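Local structure of carbohydrate deacetylase (Enterococcus faecalis, 2I5I) at residues A[84-87]-A[88-92]; A[127-130]-A[131-135]. The protein probably catalyses the magnesium-dependent deacetylation of acetylated carbohydrates, a step in the breakdown of oligosaccharides. All coordinates share one frame; numbering follows the deposited sequence.

Overall arrangement
Both interactions are local turns and come in series along the chain. Interaction 1 (84-92) is a hairpin-like loop in the long connection between strand 60-65 and helix 94-97, with its centre about 22 Å from that of the chain. Interaction 2 (127-135) runs from strand 127-129 of the parallel sheet into the loop before helix 138-151, about 7 Å from the chain centre. The centres of interactions 1 and 2 are about 18 Å apart. Helix 103-117 packs against both, against Leu84 and Phe91 in the first and Ile127 and Val133 in the second. Phe91 brings the hairpin within about 8 Å, side chain to side chain, of His130, a predicted magnesium ligand, without touching interaction 2.

Interaction 1 (A[84-87]-A[88-92]); sequences LVDE and AGYFW
Asp86 and Tyr90 join the two arms of this short hairpin through a nearly straight backbone bond from Asp86 N to Tyr90 O, 2.8 Å long. Inside it, Gly89 N returns to Asp86 O at 3.0 Å and closes a type I turn from Asp86 to Gly89. Gly89 has a positive phi, and this pair of bonds with such a glycine at the fourth position defines a type I turn with a G1 beta bulge. The hairpin continues only loosely: Val85 and Phe91 form a single bridge, and the bond from Trp92 N to Leu84 O is weak at 3.4 Å.

Side-chain hydrogen bonding is concentrated on one oxygen. Asp86 OD1 accepts from Ala88 N at 2.9 Å, making an Asx turn, and from Tyr90 N at 3.0 Å; the two donors approach from opposite faces of the carboxylate plane. A chi1 of 68° sets the carboxylate between its own backbone N and carbonyl carbon, folded back over the turn. The same OD1 lies near the plane of the Tyr90 ring, at its edge, whereas the carboxylate and ring planes are 60° apart.

Van der Waals and CH-pi contact comes chiefly from Trp92, whose indole lies flat against the opposite arm. Asp86 CA stands 3.9 Å from the centroid of the Trp92 six-membered ring and 11° off its normal, a CH-pi contact over the face. The Val85 CG1 methyl packs against the Gly89 carbonyl, 3.5 Å from its O. Outside the hairpin, Trp92 NE1 makes a weak bond to Ser83 O, Phe91 bonds through its backbone to Ala72, and the Leu84 and Phe91 side chains reach helix 103-117.

Two amides gripping OD1 from opposite faces should restrict turning of the carboxylate about CB-CG. The charge on Asp86 is probably eased by their N-H dipoles, and those amides are in turn satisfied within the turn.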
loop_
_atom_site.group_PDB
_atom_site.type_symbol
_atom_site.label_atom_id
_atom_site.label_comp_id
_atom_site.label_asym_id
_atom_site.label_seq_id
_atom_site.Cartn_x
_atom_site.Cartn_y
_atom_site.Cartn_z
ATOM N N LEU A 84 -14.730 -22.946 32.005
ATOM C CA LEU A 84 -14.635 -23.037 30.558
ATOM C C LEU A 84 -13.492 -23.954 30.122
ATOM O O LEU A 84 -13.447 -24.275 28.924
ATOM C CB LEU A 84 -14.426 -21.652 29.962
ATOM C CG LEU A 84 -15.464 -20.572 30.249
ATOM C CD1 LEU A 84 -15.300 -19.423 29.252
ATOM C CD2 LEU A 84 -16.892 -21.103 30.198
ATOM N N VAL A 85 -12.629 -24.342 31.052
ATOM C CA VAL A 85 -11.417 -25.048 30.634
ATOM C C VAL A 85 -11.152 -26.413 31.229
ATOM O O VAL A 85 -11.572 -26.743 32.331
ATOM C CB VAL A 85 -10.201 -24.167 30.993
ATOM C CG1 VAL A 85 -10.413 -22.781 30.383
ATOM C CG2 VAL A 85 -9.987 -24.093 32.489
ATOM N N ASP A 86 -10.400 -27.220 30.478
ATOM C CA ASP A 86 -9.973 -28.516 31.017
ATOM C C ASP A 86 -8.850 -28.320 32.019
ATOM O O ASP A 86 -8.450 -27.213 32.383
ATOM C CB ASP A 86 -9.592 -29.454 29.876
ATOM C CG ASP A 86 -8.340 -29.076 29.103
ATOM O OD1 ASP A 86 -7.534 -28.265 29.565
ATOM O OD2 ASP A 86 -8.159 -29.644 27.993
ATOM N N GLU A 87 -8.273 -29.425 32.499
ATOM C CA GLU A 87 -7.248 -29.332 33.524
ATOM C C GLU A 87 -6.028 -28.522 33.126
ATOM O O GLU A 87 -5.347 -27.969 34.009
ATOM C CB GLU A 87 -6.790 -30.757 33.904
ATOM C CG GLU A 87 -5.718 -31.282 32.943
ATOM C CD GLU A 87 -5.367 -32.730 33.223
ATOM O OE1 GLU A 87 -5.218 -33.067 34.415
ATOM O OE2 GLU A 87 -5.248 -33.525 32.268
ATOM N N ALA A 88 -5.732 -28.438 31.822
ATOM C CA ALA A 88 -4.536 -27.682 31.424
ATOM C C ALA A 88 -4.892 -26.294 30.907
ATOM O O ALA A 88 -4.026 -25.549 30.429
ATOM C CB ALA A 88 -3.715 -28.460 30.398
ATOM N N GLY A 89 -6.173 -25.911 30.989
ATOM C CA GLY A 89 -6.527 -24.529 30.655
ATOM C C GLY A 89 -7.048 -24.348 29.243
ATOM O O GLY A 89 -7.291 -23.220 28.848
ATOM N N TYR A 90 -7.234 -25.427 28.491
ATOM C CA TYR A 90 -7.756 -25.353 27.136
ATOM C C TYR A 90 -9.277 -25.473 27.129
ATOM O O TYR A 90 -9.852 -26.075 28.035
ATOM C CB TYR A 90 -7.138 -26.464 26.258
ATOM C CG TYR A 90 -5.633 -26.247 26.185
ATOM C CD1 TYR A 90 -4.821 -26.667 27.225
ATOM C CD2 TYR A 90 -5.056 -25.602 25.095
ATOM C CE1 TYR A 90 -3.456 -26.481 27.201
ATOM C CE2 TYR A 90 -3.688 -25.409 25.066
ATOM C CZ TYR A 90 -2.903 -25.845 26.105
ATOM O OH TYR A 90 -1.538 -25.654 26.087
ATOM N N PHE A 91 -9.933 -24.928 26.114
ATOM C CA PHE A 91 -11.380 -25.046 26.017
ATOM C C PHE A 91 -11.820 -26.513 26.051
ATOM O O PHE A 91 -11.161 -27.333 25.429
ATOM C CB PHE A 91 -11.901 -24.442 24.712
ATOM C CG PHE A 91 -11.937 -22.933 24.636
ATOM C CD1 PHE A 91 -12.776 -22.195 25.452
ATOM C CD2 PHE A 91 -11.135 -22.246 23.733
ATOM C CE1 PHE A 91 -12.849 -20.813 25.379
ATOM C CE2 PHE A 91 -11.206 -20.870 23.651
ATOM C CZ PHE A 91 -12.059 -20.142 24.453
ATOM N N TRP A 92 -12.910 -26.822 26.732
ATOM C CA TRP A 92 -13.589 -28.102 26.702
ATOM C C TRP A 92 -13.968 -28.517 25.284
ATOM O O TRP A 92 -14.316 -27.662 24.465
ATOM C CB TRP A 92 -14.882 -28.029 27.525
ATOM C CG TRP A 92 -14.727 -28.006 29.006
ATOM C CD1 TRP A 92 -15.120 -27.055 29.898
ATOM C CD2 TRP A 92 -14.109 -29.041 29.788
ATOM N NE1 TRP A 92 -14.784 -27.427 31.181
ATOM C CE2 TRP A 92 -14.160 -28.646 31.138
ATOM C CE3 TRP A 92 -13.518 -30.255 29.443
ATOM C CZ2 TRP A 92 -13.637 -29.438 32.163
ATOM C CZ3 TRP A 92 -13.001 -31.037 30.458
ATOM C CH2 TRP A 92 -13.065 -30.625 31.794
#

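Interaction 2 (A[127-130]-A[131-135]); sequences IDSH and HNVHG
Ser129, at the end of strand 127-129, starts a type II beta turn that ends at Asn132, its carbonyl O accepting from Asn132 N at 3.0 Å with the amide standing above the carbonyl plane. Phi is positive at both His131 and Asn132, and Val133 N makes a weak bond to His130 O at 3.4 Å, close to the 3-10 segment that includes Val133 and His134.

The imidazoles of His130 and His131 lie side by side, pointing the same way, in a face-to-face stack: the centroids are 3.7 Å apart and the planes 27° from parallel. The overlap is offset. NE2 of His130 sits over the rim of the His131 face, and CD2 of His131 over the rim of the His130 face. His130 reaches this place with CG anti to its backbone N (chi1 -175°). The stack is close, NE2 to NE2 of the two rings being 3.0 Å, without a hydrogen bond between them.

On the serine side, Ser129 OG hydrogen-bonds His134 ND1 at 3.1 Å, approaching at the edge of the imidazole and near its plane. His134 NE2 bonds to Arg156 O, fixing the ring at both nitrogens. A water gives hydrogen bonds of 2.7 Å each to Ser129 O and Asn132 OD1, tying the side chain of Asn132 back to the strand. Both Val133 methyls rest against His130 O.

His130 is predicted to bind magnesium, and a ring nitrogen of His130 and donor atoms of Asp13 and His64 face one vacant point, consistent with an empty metal site. Asp128, which hydrogen-bonds His64 ND1, would be a second-shell residue if His64 is a ligand. The stack with His131 and the clasped turn probably limit how far the His130 imidazole can swing, which would help keep it aimed at that point.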
loop_
_atom_site.group_PDB
_atom_site.type_symbol
_atom_site.label_atom_id
_atom_site.label_comp_id
_atom_site.label_asym_id
_atom_site.label_seq_id
_atom_site.Cartn_x
_atom_site.Cartn_y
_atom_site.Cartn_z
ATOM N N ILE A 127 -21.673 -11.187 14.515
ATOM C CA ILE A 127 -21.279 -12.219 15.447
ATOM C C ILE A 127 -21.839 -13.567 15.031
ATOM O O ILE A 127 -22.984 -13.705 14.603
ATOM C CB ILE A 127 -21.786 -11.923 16.890
ATOM C CG1 ILE A 127 -21.236 -10.637 17.485
ATOM C CG2 ILE A 127 -21.518 -13.099 17.811
ATOM C CD1 ILE A 127 -21.912 -10.210 18.768
ATOM N N ASP A 128 -21.031 -14.605 15.176
ATOM C CA ASP A 128 -21.465 -15.983 15.000
ATOM C C ASP A 128 -20.606 -16.826 15.931
ATOM O O ASP A 128 -19.864 -16.226 16.718
ATOM C CB ASP A 128 -21.407 -16.408 13.552
ATOM C CG ASP A 128 -20.009 -16.655 13.001
ATOM O OD1 ASP A 128 -19.015 -16.394 13.697
ATOM O OD2 ASP A 128 -19.939 -17.113 11.838
ATOM N N SER A 129 -20.647 -18.156 15.841
ATOM C CA SER A 129 -19.823 -18.933 16.749
ATOM C C SER A 129 -19.348 -20.246 16.132
ATOM O O SER A 129 -20.070 -20.898 15.354
ATOM C CB SER A 129 -20.625 -19.317 18.023
ATOM O OG SER A 129 -21.480 -20.314 17.459
ATOM N N HIS A 130 -18.138 -20.587 16.548
ATOM C CA HIS A 130 -17.483 -21.847 16.243
ATOM C C HIS A 130 -18.322 -22.993 16.781
ATOM O O HIS A 130 -18.765 -22.899 17.933
ATOM C CB HIS A 130 -16.105 -21.868 16.885
ATOM C CG HIS A 130 -15.258 -23.051 16.554
ATOM N ND1 HIS A 130 -14.830 -23.328 15.275
ATOM C CD2 HIS A 130 -14.746 -24.025 17.342
ATOM C CE1 HIS A 130 -14.094 -24.432 15.283
ATOM N NE2 HIS A 130 -14.027 -24.876 16.528
ATOM N N HIS A 131 -18.550 -24.007 15.970
ATOM C CA HIS A 131 -19.359 -25.152 16.362
ATOM C C HIS A 131 -20.801 -24.753 16.673
ATOM O O HIS A 131 -21.499 -25.529 17.339
ATOM C CB HIS A 131 -18.741 -25.830 17.590
ATOM C CG HIS A 131 -17.441 -26.520 17.257
ATOM N ND1 HIS A 131 -16.629 -27.069 18.219
ATOM C CD2 HIS A 131 -16.814 -26.737 16.072
ATOM C CE1 HIS A 131 -15.563 -27.598 17.646
ATOM N NE2 HIS A 131 -15.643 -27.419 16.332
ATOM N N ASN A 132 -21.205 -23.574 16.209
ATOM C CA ASN A 132 -22.540 -23.045 16.483
ATOM C C ASN A 132 -22.926 -23.187 17.952
ATOM O O ASN A 132 -24.077 -23.559 18.236
ATOM C CB ASN A 132 -23.611 -23.730 15.632
ATOM C CG ASN A 132 -24.847 -22.861 15.465
ATOM O OD1 ASN A 132 -24.756 -21.637 15.442
ATOM N ND2 ASN A 132 -25.999 -23.507 15.346
ATOM N N VAL A 133 -22.006 -22.902 18.874
ATOM C CA VAL A 133 -22.301 -23.065 20.293
ATOM C C VAL A 133 -23.327 -22.089 20.867
ATOM O O VAL A 133 -23.922 -22.444 21.903
ATOM C CB VAL A 133 -20.996 -23.012 21.135
ATOM C CG1 VAL A 133 -20.178 -24.275 20.835
ATOM C CG2 VAL A 133 -20.194 -21.749 20.913
ATOM N N HIS A 134 -23.634 -20.918 20.387
ATOM C CA HIS A 134 -24.650 -19.924 20.615
ATOM C C HIS A 134 -26.027 -20.444 20.207
ATOM O O HIS A 134 -27.030 -19.807 20.535
ATOM C CB HIS A 134 -24.382 -18.614 19.893
ATOM C CG HIS A 134 -24.803 -18.309 18.516
ATOM N ND1 HIS A 134 -24.157 -18.763 17.388
ATOM C CD2 HIS A 134 -25.814 -17.532 18.029
ATOM C CE1 HIS A 134 -24.745 -18.314 16.299
ATOM N NE2 HIS A 134 -25.767 -17.552 16.654
ATOM N N GLY A 135 -26.064 -21.576 19.511
ATOM C CA GLY A 135 -27.326 -22.211 19.175
ATOM C C GLY A 135 -27.453 -23.580 19.810
ATOM O O GLY A 135 -28.321 -24.383 19.477
HETATM O O HOH W 1 -22.571 -20.303 14.483
#